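Local atomic coordinates of C-C motif chemokine 1 (Homo sapiens, PDB entry 4OIJ), a protein that acts as a secreted CC chemokine that attracts monocytes but not neutrophils and binds the receptor CCR8. Residues Val56-Val59 with Gln60-Lys64. Numbering follows the deposited sequence.
Sequences VGWV and QRHRK. With SO4 (sulfate ion), chain F; SO4 (sulfate ion), chain M; SO4 (sulfate ion), chain K.
Backbone bonds of the i-to-i+4 kind run through the start of the helix, His62 N giving its hydrogen to Trp58 O at 2.9 Å and Arg63 N doing the same to Val59 O, while the bond from Arg61 N to Gly57 O is weak. One turn apart, Trp58 and His62 make a T-shaped pair with planes at 69°: the indole edge is directed at the imidazole face, CE3 of Trp58 lying 3.6 Å from CD2 of His62. With CG placed between its own backbone N and carbonyl carbon (chi1 67°), the indole folds back until CG2 of Val59 sits over the centre of its face. Arg61 bends at chi3 (-64°), which brings its guanidinium face over the Trp58 backbone and its edge to two sulfates, probably from the crystallisation liquor. NH1 and NH2 of Arg61 both bond O1 of the chain F sulfate, and Trp58 N bonds O2 of the same ion at 2.9 Å, so helix-start amide and arginine hold one anion; NE and NH2 bond O2 and O1 of the chain M sulfate, and Gly57 N bonds O4 of the chain K sulfate. Replacing His62 with alanine is likely to leave the indole edge without its aromatic partner and Ile20 O without the hydrogen bond from NE2. In this chemokine fold, the C-terminal helix packs across the three-stranded antiparallel sheet: Val59 meets Leu40 and Phe42, His62 reaches Phe42 and Ile25, and Arg63 lies on Tyr28 of strand 25-30.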
loop_
_atom_site.group_PDB
_atom_site.type_symbol
_atom_site.label_atom_id
_atom_site.label_comp_id
_atom_site.label_asym_id
_atom_site.label_seq_id
_atom_site.Cartn_x
_atom_site.Cartn_y
_atom_site.Cartn_z
ATOM N N VAL A 56 6.189 12.225 -16.809
ATOM C CA VAL A 56 5.691 13.607 -16.842
ATOM C C VAL A 56 6.743 14.520 -16.177
ATOM O O VAL A 56 7.204 14.225 -15.077
ATOM C CB VAL A 56 4.303 13.713 -16.153
ATOM C CG1 VAL A 56 3.730 15.120 -16.283
ATOM C CG2 VAL A 56 3.326 12.685 -16.706
ATOM N N GLY A 57 7.117 15.590 -16.882
ATOM C CA GLY A 57 8.127 16.579 -16.502
ATOM C C GLY A 57 8.212 17.003 -15.051
ATOM O O GLY A 57 9.265 16.834 -14.440
ATOM N N TRP A 58 7.120 17.573 -14.491
ATOM C CA TRP A 58 7.062 18.094 -13.115
ATOM C C TRP A 58 7.354 17.062 -12.027
ATOM O O TRP A 58 7.980 17.397 -11.019
ATOM C CB TRP A 58 5.739 18.834 -12.840
ATOM C CG TRP A 58 4.491 17.980 -12.837
ATOM C CD1 TRP A 58 3.613 17.809 -13.871
ATOM C CD2 TRP A 58 3.931 17.266 -11.711
ATOM N NE1 TRP A 58 2.576 16.986 -13.483
ATOM C CE2 TRP A 58 2.732 16.660 -12.153
ATOM C CE3 TRP A 58 4.303 17.125 -10.353
ATOM C CZ2 TRP A 58 1.905 15.918 -11.294
ATOM C CZ3 TRP A 58 3.492 16.380 -9.505
ATOM C CH2 TRP A 58 2.321 15.768 -9.981
ATOM N N VAL A 59 6.890 15.812 -12.239
ATOM C CA VAL A 59 7.075 14.688 -11.329
ATOM C C VAL A 59 8.575 14.399 -11.136
ATOM O O VAL A 59 9.011 14.176 -10.008
ATOM C CB VAL A 59 6.302 13.442 -11.819
ATOM C CG1 VAL A 59 6.530 12.244 -10.893
ATOM C CG2 VAL A 59 4.816 13.750 -11.968
ATOM N N GLN A 60 9.336 14.409 -12.249
ATOM C CA GLN A 60 10.780 14.169 -12.310
ATOM C C GLN A 60 11.548 15.234 -11.531
ATOM O O GLN A 60 12.446 14.894 -10.759
ATOM C CB GLN A 60 11.259 14.144 -13.775
ATOM C CG GLN A 60 10.738 12.963 -14.590
ATOM C CD GLN A 60 11.085 13.033 -16.063
ATOM O OE1 GLN A 60 11.115 14.107 -16.689
ATOM N NE2 GLN A 60 11.309 11.871 -16.661
ATOM N N ARG A 61 11.188 16.519 -11.739
ATOM C CA ARG A 61 11.814 17.660 -11.066
ATOM C C ARG A 61 11.490 17.687 -9.575
ATOM O O ARG A 61 12.345 18.068 -8.785
ATOM C CB ARG A 61 11.451 18.997 -11.740
ATOM C CG ARG A 61 11.629 18.982 -13.260
ATOM C CD ARG A 61 11.543 20.344 -13.884
ATOM N NE ARG A 61 10.233 20.984 -13.751
ATOM C CZ ARG A 61 9.216 20.820 -14.590
ATOM N NH1 ARG A 61 9.316 19.978 -15.612
ATOM N NH2 ARG A 61 8.090 21.501 -14.417
ATOM N N HIS A 62 10.259 17.277 -9.192
ATOM C CA HIS A 62 9.812 17.181 -7.797
ATOM C C HIS A 62 10.614 16.067 -7.097
ATOM O O HIS A 62 11.096 16.271 -5.980
ATOM C CB HIS A 62 8.299 16.861 -7.729
ATOM C CG HIS A 62 7.378 18.043 -7.886
ATOM N ND1 HIS A 62 7.756 19.181 -8.579
ATOM C CD2 HIS A 62 6.099 18.196 -7.472
ATOM C CE1 HIS A 62 6.712 19.997 -8.533
ATOM N NE2 HIS A 62 5.690 19.447 -7.885
ATOM N N ARG A 63 10.792 14.913 -7.782
ATOM C CA ARG A 63 11.518 13.729 -7.296
ATOM C C ARG A 63 12.940 14.068 -6.882
ATOM O O ARG A 63 13.411 13.580 -5.852
ATOM C CB ARG A 63 11.522 12.628 -8.381
ATOM C CG ARG A 63 12.111 11.292 -7.933
ATOM C CD ARG A 63 12.297 10.332 -9.091
ATOM N NE ARG A 63 12.501 8.961 -8.622
ATOM C CZ ARG A 63 13.485 8.163 -9.026
ATOM N NH1 ARG A 63 14.369 8.587 -9.924
ATOM N NH2 ARG A 63 13.593 6.933 -8.539
ATOM N N LYS A 64 13.618 14.913 -7.685
ATOM C CA LYS A 64 14.999 15.346 -7.444
ATOM C C LYS A 64 15.140 16.218 -6.192
ATOM O O LYS A 64 16.210 16.250 -5.598
ATOM C CB LYS A 64 15.559 16.085 -8.673
ATOM C CG LYS A 64 15.904 15.167 -9.842
ATOM C CD LYS A 64 16.925 15.806 -10.783
ATOM C CE LYS A 64 17.572 14.792 -11.699
ATOM N NZ LYS A 64 18.719 15.372 -12.446
HETATM S S SO4 F . 5.502 20.141 -16.751
HETATM O O1 SO4 F . 6.886 20.636 -16.765
HETATM O O2 SO4 F . 5.506 18.675 -16.677
HETATM O O3 SO4 F . 4.754 20.737 -15.613
HETATM O O4 SO4 F . 4.829 20.576 -18.010
HETATM S S SO4 M . 8.930 22.943 -11.152
HETATM O O1 SO4 M . 7.818 22.759 -12.109
HETATM O O2 SO4 M . 10.062 22.117 -11.565
HETATM O O3 SO4 M . 9.348 24.356 -11.131
HETATM O O4 SO4 M . 8.495 22.574 -9.779
HETATM S S SO4 K . 6.499 16.251 -20.083
HETATM O O1 SO4 K . 6.307 16.398 -21.541
HETATM O O2 SO4 K . 7.632 15.351 -19.824
HETATM O O3 SO4 K . 6.762 17.562 -19.490
HETATM O O4 SO4 K . 5.283 15.707 -19.493
#